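Local structure of racemase (Pseudovibrio sp. JE062, 3MKC) at residues 13-18 against 74-79; 47-52 against 315-320; 143-148 against 179-184; 164-169 against 199-204; 225-230 against 254-259. The protein belongs to the mandelate racemase/muconate lactonizing enzyme family of the enolase superfamily, joining an N-terminal capping domain to a TIM-barrel-like domain. One frame throughout, in Å; residues are numbered along the deposited sequence.

Interaction 1 of 5, residues 13-18 against 74-79; sequences KSIEFI and KAIGRL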
# COMPACT_ATOMS: atom_id res chain seq x y z
N LYS A 13 -3.97 9.34 24.70
CA LYS A 13 -3.95 10.69 25.24
C LYS A 13 -3.99 11.74 24.14
O LYS A 13 -4.65 12.77 24.26
CB LYS A 13 -2.71 10.90 26.11
CG LYS A 13 -2.59 12.30 26.69
CD LYS A 13 -1.35 12.41 27.56
CE LYS A 13 -1.17 13.80 28.13
NZ LYS A 13 -0.03 13.82 29.10
N SER A 14 -3.26 11.49 23.05
CA SER A 14 -3.23 12.44 21.96
C SER A 14 -2.96 11.79 20.61
O SER A 14 -2.44 10.68 20.52
CB SER A 14 -2.16 13.51 22.22
OG SER A 14 -0.85 12.96 22.11
N ILE A 15 -3.34 12.51 19.56
CA ILE A 15 -3.13 12.06 18.20
C ILE A 15 -2.65 13.27 17.42
O ILE A 15 -3.37 14.27 17.28
CB ILE A 15 -4.42 11.50 17.57
CG1 ILE A 15 -4.86 10.24 18.34
CG2 ILE A 15 -4.17 11.16 16.10
CD1 ILE A 15 -6.09 9.55 17.76
N GLU A 16 -1.43 13.17 16.92
CA GLU A 16 -0.81 14.25 16.17
C GLU A 16 -0.53 13.89 14.72
O GLU A 16 0.03 12.83 14.42
CB GLU A 16 0.50 14.65 16.87
CG GLU A 16 1.39 15.58 16.08
CD GLU A 16 2.60 16.05 16.89
OE1 GLU A 16 3.21 15.23 17.60
OE2 GLU A 16 2.95 17.25 16.80
N PHE A 17 -0.94 14.77 13.82
CA PHE A 17 -0.71 14.58 12.40
C PHE A 17 0.51 15.45 12.07
O PHE A 17 0.48 16.66 12.25
CB PHE A 17 -1.94 15.02 11.60
CG PHE A 17 -2.99 13.94 11.48
CD1 PHE A 17 -3.18 13.27 10.28
CD2 PHE A 17 -3.76 13.56 12.58
CE1 PHE A 17 -4.12 12.24 10.16
CE2 PHE A 17 -4.70 12.52 12.48
CZ PHE A 17 -4.87 11.86 11.27
N ILE A 18 1.57 14.81 11.60
CA ILE A 18 2.81 15.51 11.31
C ILE A 18 3.21 15.56 9.85
O ILE A 18 3.77 14.60 9.32
CB ILE A 18 3.97 14.89 12.11
CG1 ILE A 18 3.62 14.91 13.60
CG2 ILE A 18 5.27 15.63 11.83
CD1 ILE A 18 4.56 14.09 14.46
N LYS A 74 -13.05 10.70 18.42
CA LYS A 74 -13.58 9.41 18.86
C LYS A 74 -12.53 8.37 19.24
O LYS A 74 -12.89 7.27 19.67
CB LYS A 74 -14.52 8.85 17.79
CG LYS A 74 -15.74 9.71 17.55
CD LYS A 74 -16.65 9.76 18.79
CE LYS A 74 -17.79 10.74 18.58
NZ LYS A 74 -18.76 10.73 19.70
N ALA A 75 -11.26 8.71 19.10
CA ALA A 75 -10.16 7.81 19.45
C ALA A 75 -9.57 8.19 20.80
O ALA A 75 -9.20 7.33 21.60
CB ALA A 75 -9.08 7.87 18.38
N ILE A 76 -9.47 9.49 21.07
CA ILE A 76 -8.93 9.98 22.33
C ILE A 76 -9.67 9.36 23.51
O ILE A 76 -10.90 9.36 23.56
CB ILE A 76 -9.06 11.52 22.44
CG1 ILE A 76 -8.40 12.19 21.24
CG2 ILE A 76 -8.43 12.00 23.75
CD1 ILE A 76 -6.93 11.91 21.11
N GLY A 77 -8.91 8.82 24.46
CA GLY A 77 -9.52 8.21 25.63
C GLY A 77 -9.74 6.71 25.53
O GLY A 77 -9.87 6.04 26.55
N ARG A 78 -9.76 6.19 24.30
CA ARG A 78 -9.98 4.77 24.08
C ARG A 78 -8.73 3.92 24.29
O ARG A 78 -7.61 4.42 24.18
CB ARG A 78 -10.52 4.53 22.66
CG ARG A 78 -11.85 5.23 22.34
CD ARG A 78 -12.98 4.70 23.22
NE ARG A 78 -13.25 3.29 22.98
CZ ARG A 78 -13.97 2.82 21.96
NH1 ARG A 78 -14.48 3.67 21.07
NH2 ARG A 78 -14.17 1.52 21.82
N LEU A 79 -8.93 2.64 24.59
CA LEU A 79 -7.81 1.72 24.78
C LEU A 79 -7.40 1.27 23.38
O LEU A 79 -8.22 0.74 22.63
CB LEU A 79 -8.26 0.53 25.63
CG LEU A 79 -8.79 0.91 27.02
CD1 LEU A 79 -9.27 -0.33 27.77
CD2 LEU A 79 -7.69 1.61 27.80
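Ala75, whose methyl group meets Ile15 across the contact, accepts the amide of Arg78 on its carbonyl: Arg78 N lies 3.0 Å from Ala75 O. This bond closes a type II beta turn from Ala75 to Arg78, with Ile76 and Gly77 at its two corners. Gly77 has a phi of 94°, at which a side chain would jam against the carbonyl of Ile76. The turn presents Ala75 and Ile76 to strand 13-18. Ile15 CD1 comes within 3.5 Å of Ala75 CB, a close approach for two methyl carbons. Beside it, Ile76 CD1 is 3.8 Å from Ile15 CG1 and equally 3.8 Å from Ser14 CA, so the delta methyl lies against both side chain and backbone of the strand. The two isoleucine side chains run antiparallel, side by side. In Ile76, CG2 stands anti to the backbone N and reaches the strand nearer its start, 3.9 Å from Lys13 O. There Lys13 and Ser14 both face Thr37, a classic beta bulge against strand 29-38. A backbone bond between Gly77 and Ile12 adds a polar tie just before the strand segment, while Ala75 also packs on Ile86 of helix 83-93. Together the segments bury 182 Å² in a surface contact, methyl and methylene groups making the nearest side-chain approaches. Van der Waals contact alone joins them, so directional bonding comes from the neighbouring Gly77-Ile12 bond.

Interaction 2 of 5, residues 47-52 against 315-320; sequences EADGSP and NWKTGI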
# COMPACT_ATOMS: atom_id res chain seq x y z
N GLU A 47 0.90 6.43 8.90
CA GLU A 47 1.02 7.54 7.98
C GLU A 47 -0.17 7.55 7.03
O GLU A 47 -0.75 6.50 6.73
CB GLU A 47 2.35 7.50 7.22
CG GLU A 47 2.47 6.46 6.14
CD GLU A 47 3.85 6.45 5.50
OE1 GLU A 47 4.54 7.50 5.53
OE2 GLU A 47 4.25 5.41 4.95
N ALA A 48 -0.55 8.75 6.61
CA ALA A 48 -1.69 8.95 5.72
C ALA A 48 -1.27 9.53 4.38
O ALA A 48 -0.34 10.33 4.29
CB ALA A 48 -2.70 9.87 6.39
N ASP A 49 -1.98 9.14 3.32
CA ASP A 49 -1.70 9.64 1.98
C ASP A 49 -2.41 10.99 1.82
O ASP A 49 -3.16 11.40 2.71
CB ASP A 49 -2.19 8.63 0.94
CG ASP A 49 -1.59 8.87 -0.43
OD1 ASP A 49 -0.53 9.51 -0.53
OD2 ASP A 49 -2.18 8.39 -1.41
N GLY A 50 -2.17 11.66 0.70
CA GLY A 50 -2.79 12.94 0.42
C GLY A 50 -1.90 14.15 0.66
O GLY A 50 -0.86 14.05 1.31
N SER A 51 -2.30 15.30 0.12
CA SER A 51 -1.52 16.52 0.30
C SER A 51 -1.39 16.75 1.80
O SER A 51 -2.39 16.90 2.51
CB SER A 51 -2.23 17.70 -0.35
OG SER A 51 -2.28 17.55 -1.76
N PRO A 52 -0.15 16.77 2.32
CA PRO A 52 0.07 16.98 3.76
C PRO A 52 -0.72 18.14 4.36
O PRO A 52 -1.31 17.99 5.43
CB PRO A 52 1.58 17.18 3.85
CG PRO A 52 2.09 16.30 2.75
CD PRO A 52 1.13 16.59 1.61
N ASN A 315 1.73 0.09 -2.26
CA ASN A 315 2.66 0.56 -1.25
C ASN A 315 3.76 1.41 -1.86
O ASN A 315 4.69 0.90 -2.49
CB ASN A 315 3.26 -0.64 -0.51
CG ASN A 315 4.41 -0.25 0.41
OD1 ASN A 315 4.53 0.91 0.80
ND2 ASN A 315 5.25 -1.22 0.76
N TRP A 316 3.63 2.72 -1.68
CA TRP A 316 4.61 3.67 -2.18
C TRP A 316 4.62 4.93 -1.31
O TRP A 316 4.17 6.00 -1.73
CB TRP A 316 4.32 4.04 -3.64
CG TRP A 316 5.43 4.82 -4.26
CD1 TRP A 316 5.59 6.18 -4.28
CD2 TRP A 316 6.60 4.27 -4.90
NE1 TRP A 316 6.78 6.51 -4.88
CE2 TRP A 316 7.42 5.36 -5.27
CE3 TRP A 316 7.02 2.97 -5.19
CZ2 TRP A 316 8.65 5.19 -5.92
CZ3 TRP A 316 8.25 2.79 -5.83
CH2 TRP A 316 9.05 3.90 -6.19
N LYS A 317 5.12 4.78 -0.09
CA LYS A 317 5.22 5.89 0.86
C LYS A 317 6.58 5.80 1.53
O LYS A 317 7.60 5.75 0.85
CB LYS A 317 4.12 5.82 1.92
CG LYS A 317 2.91 6.70 1.67
CD LYS A 317 3.27 8.15 1.37
CE LYS A 317 2.04 9.04 1.49
NZ LYS A 317 2.18 10.37 0.84
N THR A 318 6.59 5.76 2.86
CA THR A 318 7.86 5.69 3.59
C THR A 318 8.05 4.35 4.29
O THR A 318 7.33 3.39 4.02
CB THR A 318 7.97 6.80 4.65
OG1 THR A 318 7.14 6.49 5.77
CG2 THR A 318 7.54 8.13 4.05
N GLY A 319 9.04 4.29 5.18
CA GLY A 319 9.31 3.06 5.90
C GLY A 319 8.18 2.66 6.83
O GLY A 319 8.10 1.51 7.25
N ILE A 320 7.31 3.61 7.15
CA ILE A 320 6.19 3.32 8.04
C ILE A 320 5.22 2.34 7.37
O ILE A 320 4.79 1.36 7.98
CB ILE A 320 5.44 4.60 8.42
CG1 ILE A 320 6.39 5.57 9.14
CG2 ILE A 320 4.26 4.27 9.32
CD1 ILE A 320 5.74 6.86 9.59
O HOH W 1 0.76 12.17 2.47
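The Glu47 carboxylate is met by Thr318 at both of its oxygens, each on the syn side. Thr318 OG1 donates to Glu47 OE1 at 2.8 Å from 34° out of the carboxylate plane, and Thr318 N reaches Glu47 OE2 at 3.2 Å from nearer the plane, 17° out. Lys317 CB lies 3.1 Å from Glu47 OE2, and Ile320 CB is 3.8 Å from the same Glu47 oxygen. Thr31 OG1 and Thr321 OG1 are further partners, on OE1 and OE2 respectively, so four bonds hold this buried group. Thr318 OG1 also accepts from Ile320 N at 3.2 Å, the N-cap bond of helix 319-331. A second polar cluster forms at the tip of Lys317: Lys317 NZ forms a salt bridge with Asp49 OD1 at 3.2 Å, whose hydrogen bond is weak, and donates to a water that in turn donates to Ala48 O and Gly50 O. Asn30 O takes a further bond from NZ, while Arg290 pairs with Asp49 OD2. The contact thus joins the end of strand 43-48, an outer strand of the three-stranded N-terminal sheet, to the start of helix 319-331 in the barrel domain, with strand 29-38 alongside through Asn30 and Thr31.

Interaction 3 of 5, residues 143-148 against 179-184; sequences TLYPAI and CVPIKA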
# COMPACT_ATOMS: atom_id res chain seq x y z
N THR A 143 8.80 -2.74 -7.07
CA THR A 143 8.41 -1.86 -8.16
C THR A 143 9.63 -1.06 -8.59
O THR A 143 10.24 -0.37 -7.77
CB THR A 143 7.28 -0.92 -7.72
OG1 THR A 143 6.17 -1.72 -7.26
CG2 THR A 143 6.83 -0.04 -8.87
N LEU A 144 9.97 -1.17 -9.87
CA LEU A 144 11.14 -0.49 -10.43
C LEU A 144 10.82 0.60 -11.43
O LEU A 144 9.85 0.51 -12.18
CB LEU A 144 12.04 -1.52 -11.12
CG LEU A 144 12.36 -2.79 -10.33
CD1 LEU A 144 13.09 -3.78 -11.23
CD2 LEU A 144 13.19 -2.42 -9.12
N TYR A 145 11.66 1.63 -11.45
CA TYR A 145 11.52 2.73 -12.40
C TYR A 145 12.82 3.53 -12.44
O TYR A 145 13.22 4.14 -11.45
CB TYR A 145 10.36 3.65 -12.01
CG TYR A 145 9.91 4.54 -13.15
CD1 TYR A 145 9.11 4.03 -14.17
CD2 TYR A 145 10.29 5.88 -13.21
CE1 TYR A 145 8.68 4.85 -15.22
CE2 TYR A 145 9.88 6.70 -14.26
CZ TYR A 145 9.07 6.18 -15.26
OH TYR A 145 8.64 7.00 -16.29
N PRO A 146 13.49 3.53 -13.60
CA PRO A 146 14.75 4.27 -13.74
C PRO A 146 14.55 5.78 -13.80
O PRO A 146 13.42 6.27 -13.91
CB PRO A 146 15.32 3.72 -15.04
CG PRO A 146 14.09 3.50 -15.86
CD PRO A 146 13.15 2.84 -14.86
N ALA A 147 15.65 6.52 -13.71
CA ALA A 147 15.61 7.97 -13.78
C ALA A 147 15.66 8.30 -15.27
O ALA A 147 16.74 8.51 -15.82
CB ALA A 147 16.80 8.56 -13.07
N ILE A 148 14.50 8.32 -15.92
CA ILE A 148 14.44 8.61 -17.35
C ILE A 148 13.45 9.72 -17.72
O ILE A 148 12.39 9.86 -17.11
CB ILE A 148 14.06 7.34 -18.16
CG1 ILE A 148 12.79 6.70 -17.57
CG2 ILE A 148 15.21 6.34 -18.16
CD1 ILE A 148 12.20 5.60 -18.41
N CYS A 179 6.91 -0.13 -15.40
CA CYS A 179 5.84 0.77 -15.79
C CYS A 179 6.04 1.29 -17.20
O CYS A 179 7.16 1.29 -17.72
CB CYS A 179 5.78 1.99 -14.86
SG CYS A 179 5.91 1.64 -13.11
N VAL A 180 4.95 1.73 -17.82
CA VAL A 180 5.00 2.32 -19.14
C VAL A 180 4.94 3.81 -18.85
O VAL A 180 3.93 4.31 -18.35
CB VAL A 180 3.78 1.93 -20.01
CG1 VAL A 180 3.85 2.63 -21.36
CG2 VAL A 180 3.74 0.43 -20.22
N PRO A 181 6.03 4.55 -19.11
CA PRO A 181 6.06 5.99 -18.86
C PRO A 181 4.81 6.73 -19.34
O PRO A 181 4.40 6.59 -20.49
CB PRO A 181 7.32 6.44 -19.59
CG PRO A 181 8.23 5.27 -19.39
CD PRO A 181 7.30 4.10 -19.71
N ILE A 182 4.21 7.51 -18.44
CA ILE A 182 3.00 8.27 -18.74
C ILE A 182 3.02 9.07 -20.03
O ILE A 182 2.25 8.80 -20.96
CB ILE A 182 2.68 9.24 -17.59
CG1 ILE A 182 2.57 8.47 -16.28
CG2 ILE A 182 1.40 9.99 -17.89
CD1 ILE A 182 2.21 9.33 -15.08
N LYS A 183 3.90 10.07 -20.09
CA LYS A 183 3.99 10.92 -21.27
C LYS A 183 4.71 10.27 -22.45
O LYS A 183 5.29 10.96 -23.29
CB LYS A 183 4.67 12.24 -20.90
CG LYS A 183 3.92 13.05 -19.85
CD LYS A 183 4.63 14.36 -19.58
CE LYS A 183 3.88 15.23 -18.58
NZ LYS A 183 4.63 16.49 -18.29
N ALA A 184 4.69 8.95 -22.51
CA ALA A 184 5.31 8.24 -23.62
C ALA A 184 4.24 8.14 -24.69
O ALA A 184 3.11 7.74 -24.41
CB ALA A 184 5.76 6.85 -23.18
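Tyr145 and Ile148 meet Cys179 and Pro181 where two neighbouring beta-to-alpha loops of the barrel domain come together, one following strand 137-143 and the other strand 175-179. Tyr145 carries most of the contact. Its CG is anti to the backbone N (chi1 -163°), and the ring beyond it reaches the second loop. Cys179 approaches the ring obliquely: Tyr145 CD1 is 4.0 Å from Cys179 CB, and Cys179 SG lies 5.3 Å from the Tyr145 ring centroid, 61° off the normal, a sulfur-aromatic contact. Farther out, Tyr145 OH rests 3.6 Å from Pro181 CG, a van der Waals contact in which the phenol and proline cross obliquely. In the TIM-barrel fold the strands 137-143 and 175-179 run parallel, and the loops at their C-terminal ends lie at the end of the barrel that in the enolase superfamily carries the active site. Here the two are also tied by Tyr161 of helix 154-170, whose OH bonds to both Leu144 O and Cys179 N, fixing the backbones from which Tyr145 and Cys179 project. Ile148 completes the apolar patch: Ile148 CD1 is 4.1 Å from Pro181 CG, its side chain crossing the proline at about a right angle. Pro181 also opens a type I turn, closed by Ala184 N on Pro181 O at 3.1 Å, and packs on Tyr194 and Trp186. The Tyr145 side chain also touches Tyr161.

Interaction 4 of 5, residues 164-169 against 199-204; sequences LLEKAK and RGILGH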
# COMPACT_ATOMS: atom_id res chain seq x y z
N LEU A 164 18.46 -2.15 -13.56
CA LEU A 164 17.59 -2.40 -12.41
C LEU A 164 17.14 -3.85 -12.44
O LEU A 164 17.11 -4.52 -11.41
CB LEU A 164 16.37 -1.47 -12.45
CG LEU A 164 16.64 0.02 -12.22
CD1 LEU A 164 15.35 0.81 -12.33
CD2 LEU A 164 17.26 0.21 -10.85
N LEU A 165 16.80 -4.33 -13.63
CA LEU A 165 16.36 -5.71 -13.79
C LEU A 165 17.50 -6.69 -13.49
O LEU A 165 17.29 -7.72 -12.84
CB LEU A 165 15.82 -5.94 -15.21
CG LEU A 165 14.58 -5.12 -15.60
CD1 LEU A 165 14.21 -5.41 -17.05
CD2 LEU A 165 13.42 -5.48 -14.68
N GLU A 166 18.70 -6.37 -13.97
CA GLU A 166 19.85 -7.24 -13.73
C GLU A 166 20.16 -7.30 -12.23
O GLU A 166 20.49 -8.37 -11.70
CB GLU A 166 21.08 -6.75 -14.50
CG GLU A 166 20.93 -6.74 -16.02
CD GLU A 166 20.84 -8.14 -16.63
OE1 GLU A 166 20.80 -9.13 -15.87
OE2 GLU A 166 20.82 -8.23 -17.88
N LYS A 167 20.04 -6.17 -11.56
CA LYS A 167 20.31 -6.10 -10.13
C LYS A 167 19.30 -6.93 -9.35
O LYS A 167 19.65 -7.60 -8.38
CB LYS A 167 20.27 -4.65 -9.63
CG LYS A 167 20.68 -4.49 -8.17
CD LYS A 167 20.76 -3.02 -7.78
CE LYS A 167 21.22 -2.86 -6.34
NZ LYS A 167 21.38 -1.43 -5.96
N ALA A 168 18.04 -6.89 -9.78
CA ALA A 168 16.99 -7.65 -9.11
C ALA A 168 17.33 -9.13 -9.18
O ALA A 168 17.15 -9.86 -8.20
CB ALA A 168 15.64 -7.39 -9.77
N LYS A 169 17.81 -9.59 -10.33
CA LYS A 169 18.17 -10.99 -10.49
C LYS A 169 19.37 -11.33 -9.62
O LYS A 169 19.46 -12.43 -9.06
CB LYS A 169 18.49 -11.28 -11.96
CG LYS A 169 17.37 -10.88 -12.90
CD LYS A 169 17.37 -11.69 -14.19
CE LYS A 169 18.61 -11.47 -15.02
NZ LYS A 169 18.54 -12.25 -16.29
N ARG A 199 11.07 -8.23 -20.75
CA ARG A 199 10.93 -9.62 -20.34
C ARG A 199 12.14 -10.40 -20.86
O ARG A 199 12.60 -11.34 -20.21
CB ARG A 199 9.64 -10.21 -20.91
CG ARG A 199 9.53 -11.73 -20.73
CD ARG A 199 9.67 -12.12 -19.27
NE ARG A 199 8.40 -12.54 -18.69
CZ ARG A 199 8.26 -12.93 -17.43
NH1 ARG A 199 9.30 -12.95 -16.61
NH2 ARG A 199 7.07 -13.31 -16.98
N GLY A 200 12.63 -10.01 -22.03
CA GLY A 200 13.79 -10.68 -22.60
C GLY A 200 15.00 -10.49 -21.71
O GLY A 200 15.78 -11.42 -21.51
N ILE A 201 15.15 -9.29 -21.17
CA ILE A 201 16.25 -8.95 -20.28
C ILE A 201 16.11 -9.66 -18.94
O ILE A 201 17.04 -10.30 -18.46
CB ILE A 201 16.30 -7.43 -20.00
CG1 ILE A 201 16.55 -6.66 -21.29
CG2 ILE A 201 17.36 -7.12 -18.94
CD1 ILE A 201 16.49 -5.15 -21.13
N LEU A 202 14.92 -9.55 -18.36
CA LEU A 202 14.63 -10.15 -17.06
C LEU A 202 14.67 -11.67 -17.02
O LEU A 202 15.14 -12.26 -16.05
CB LEU A 202 13.26 -9.67 -16.57
CG LEU A 202 12.83 -10.19 -15.20
CD1 LEU A 202 13.80 -9.69 -14.14
CD2 LEU A 202 11.41 -9.74 -14.89
N GLY A 203 14.18 -12.31 -18.07
CA GLY A 203 14.14 -13.76 -18.09
C GLY A 203 12.78 -14.17 -17.58
O GLY A 203 12.03 -13.34 -17.07
N HIS A 204 12.45 -15.45 -17.72
CA HIS A 204 11.14 -15.94 -17.30
C HIS A 204 11.12 -16.52 -15.89
O HIS A 204 10.05 -16.85 -15.37
CB HIS A 204 10.63 -16.98 -18.30
CG HIS A 204 10.01 -16.37 -19.52
ND1 HIS A 204 8.64 -16.24 -19.68
CD2 HIS A 204 10.56 -15.86 -20.64
CE1 HIS A 204 8.39 -15.68 -20.84
NE2 HIS A 204 9.54 -15.43 -21.45
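Lys169 leans on the end of helix 188-202, its CB directed toward that helix. Lys169 CG, the next atom out, lies 4.0 Å from Leu202 CD1. Lys169 CD sits close upon the backbone, 3.0 Å from Leu202 O. At CE the chain bends (chi3 -64°), leaving Lys169 CE 3.7 Å from Leu202 O. The tip then bonds two carbonyls: Lys169 NZ donates to Ile201 O at 3.3 Å, in the carbonyl plane and with a C=O...N angle of 156°, and more weakly to Leu202 O at 3.4 Å. A long salt bridge of 3.9 Å joins Lys169 NZ to Glu166 OE1. The ammonium thus lies by carbonyls at a helix C-terminus, where its charge would probably be favourable. Gly203, with a positive phi of 94°, takes the chain out of the helix just beyond. One turn back, Leu165 CD1 packs 4.1 Å from Ile201 CG2, the two side chains crossing at about a right angle, while Leu165 and Leu202 both rest on Val176 of strand 175-179. Two successive helices over the strand that connects them in sequence are the packing unit of a beta/alpha barrel, as expected in the TIM-barrel domain.

Interaction 5 of 5, residues 225-230 against 254-259; sequences LLNSIE and ENTRSR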
# COMPACT_ATOMS: atom_id res chain seq x y z
N LEU A 225 -3.90 -5.64 -27.01
CA LEU A 225 -2.54 -5.56 -26.52
C LEU A 225 -2.21 -6.71 -25.57
O LEU A 225 -1.23 -7.41 -25.76
CB LEU A 225 -2.32 -4.22 -25.80
CG LEU A 225 -1.04 -4.06 -24.97
CD1 LEU A 225 0.19 -4.27 -25.85
CD2 LEU A 225 -1.02 -2.69 -24.34
N LEU A 226 -3.05 -6.90 -24.55
CA LEU A 226 -2.79 -7.97 -23.60
C LEU A 226 -2.83 -9.35 -24.24
O LEU A 226 -2.05 -10.24 -23.87
CB LEU A 226 -3.79 -7.90 -22.44
CG LEU A 226 -3.70 -6.62 -21.59
CD1 LEU A 226 -4.66 -6.73 -20.42
CD2 LEU A 226 -2.27 -6.42 -21.08
N ASN A 227 -3.71 -9.55 -25.21
CA ASN A 227 -3.79 -10.84 -25.87
C ASN A 227 -2.54 -11.14 -26.69
O ASN A 227 -2.12 -12.29 -26.80
CB ASN A 227 -5.04 -10.94 -26.74
CG ASN A 227 -6.30 -11.14 -25.92
OD1 ASN A 227 -6.25 -11.69 -24.83
ND2 ASN A 227 -7.44 -10.71 -26.45
N SER A 228 -1.93 -10.10 -27.26
CA SER A 228 -0.74 -10.31 -28.09
C SER A 228 0.54 -10.59 -27.31
O SER A 228 1.54 -11.02 -27.89
CB SER A 228 -0.52 -9.09 -29.00
OG SER A 228 -0.05 -7.98 -28.26
N ILE A 229 0.52 -10.36 -26.00
CA ILE A 229 1.72 -10.61 -25.19
C ILE A 229 1.48 -11.71 -24.17
O ILE A 229 2.13 -11.76 -23.12
CB ILE A 229 2.19 -9.34 -24.47
CG1 ILE A 229 1.10 -8.82 -23.53
CG2 ILE A 229 2.58 -8.28 -25.50
CD1 ILE A 229 1.52 -7.60 -22.74
N GLU A 230 0.55 -12.60 -24.48
CA GLU A 230 0.23 -13.71 -23.61
C GLU A 230 1.48 -14.58 -23.39
O GLU A 230 1.70 -15.10 -22.30
CB GLU A 230 -0.90 -14.54 -24.24
CG GLU A 230 -1.59 -15.50 -23.29
CD GLU A 230 -2.79 -16.19 -23.90
OE1 GLU A 230 -3.80 -15.50 -24.19
OE2 GLU A 230 -2.73 -17.42 -24.08
N GLU A 254 -13.16 -10.70 -19.13
CA GLU A 254 -13.93 -11.60 -19.98
C GLU A 254 -13.28 -11.88 -21.32
O GLU A 254 -13.50 -12.93 -21.92
CB GLU A 254 -15.32 -11.00 -20.22
CG GLU A 254 -16.23 -11.06 -19.01
CD GLU A 254 -17.31 -10.00 -19.04
OE1 GLU A 254 -17.61 -9.45 -20.13
OE2 GLU A 254 -17.88 -9.72 -17.96
N ASN A 255 -12.46 -10.96 -21.79
CA ASN A 255 -11.87 -11.12 -23.11
C ASN A 255 -10.35 -11.31 -23.23
O ASN A 255 -9.81 -11.27 -24.33
CB ASN A 255 -12.34 -9.95 -23.98
CG ASN A 255 -13.87 -9.94 -24.13
OD1 ASN A 255 -14.42 -10.72 -24.89
ND2 ASN A 255 -14.54 -9.06 -23.39
N THR A 256 -9.67 -11.52 -22.11
CA THR A 256 -8.23 -11.75 -22.12
C THR A 256 -7.92 -12.81 -21.07
O THR A 256 -8.79 -13.16 -20.27
CB THR A 256 -7.43 -10.48 -21.76
OG1 THR A 256 -7.52 -10.25 -20.35
CG2 THR A 256 -7.96 -9.26 -22.50
N ARG A 257 -6.69 -13.31 -21.06
CA ARG A 257 -6.28 -14.30 -20.08
C ARG A 257 -5.25 -13.72 -19.10
O ARG A 257 -4.54 -14.45 -18.41
CB ARG A 257 -5.70 -15.53 -20.78
CG ARG A 257 -6.67 -16.15 -21.79
CD ARG A 257 -6.24 -17.55 -22.22
NE ARG A 257 -7.07 -18.03 -23.32
CZ ARG A 257 -7.04 -19.28 -23.80
NH1 ARG A 257 -6.23 -20.18 -23.26
NH2 ARG A 257 -7.82 -19.61 -24.82
N SER A 258 -5.17 -12.39 -19.06
CA SER A 258 -4.24 -11.71 -18.16
C SER A 258 -4.90 -11.50 -16.81
O SER A 258 -6.13 -11.55 -16.70
CB SER A 258 -3.87 -10.32 -18.70
OG SER A 258 -2.93 -10.38 -19.76
N ARG A 259 -4.10 -11.29 -15.77
CA ARG A 259 -4.66 -10.97 -14.47
C ARG A 259 -4.94 -9.47 -14.58
O ARG A 259 -4.08 -8.71 -15.03
CB ARG A 259 -3.65 -11.18 -13.33
CG ARG A 259 -3.48 -12.61 -12.84
CD ARG A 259 -2.88 -12.56 -11.44
NE ARG A 259 -2.62 -13.87 -10.86
CZ ARG A 259 -1.58 -14.64 -11.18
NH1 ARG A 259 -0.69 -14.23 -12.08
NH2 ARG A 259 -1.41 -15.81 -10.59
O HOH W 2 -2.79 -12.05 -21.72
O HOH W 3 -4.69 -13.03 -23.08
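Asn227 makes the direct hydrogen bond of the contact, its ND2 donating to Asn255 O at 3.2 Å. The bond is nearly straight, with an N-H...O angle of 163°, and the acceptor lies only 2° out of the amide plane. The other end of the amide, OD1, comes against Thr256 CA and CB. Two waters carry further polar links. One donates to both Asn227 OD1, at 2.7 Å, and Glu230 OE1, at 2.9 Å, while accepting from Arg257 N at 2.9 Å. The other lies 2.6 Å from Ser258 OG and donates to Leu226 O at 2.9 Å. Charge adds a looser term: Glu230 OE1 is 4.2 Å from Arg257 NE, beyond a salt bridge, with the oxygen well out of the guanidinium plane; the carboxylate comes nearest the CG and CD methylenes of Arg257, the two side chains crossing at an angle. Packing contributes through Leu226, whose CB is 3.8 Å from Ser258 OG and whose CD1 approaches Ser258 CB; Leu226 also touches Ala237 of strand 236-238. Thr256 OG1 bonds back to Leu252 O of the helix that has just ended, while its methyl makes only a loose approach to Leu226. Since a single direct bond joins the segments and two waters bridge the rest, the ends of helices 219-228 and 246-255 meet through a hydrated polar seam, beside the packing of buried Leu226.

In the fold
Interactions 1 and 2 both reach the three-stranded N-terminal sheet, on its outermost strands 12-22 and 43-48, with centres 19 Å apart. Interaction 2 crosses to the barrel domain and closes a sequence loop inside which interactions 3, 4 and 5 are nested. Interactions 3 and 4 alternate along the chain, have centres 16 Å apart yet touch, Pro146 and Leu144 packing on Leu164 and Leu165: one joins successive beta-to-alpha loops, the other the following helices. Interaction 5 comes later in the barrel, its centre about 22 Å from each of theirs. Interaction 1 lies across the chain's centre from 3, 4 and 5; interaction 2, centred 9 Å from that point, joins the two domains.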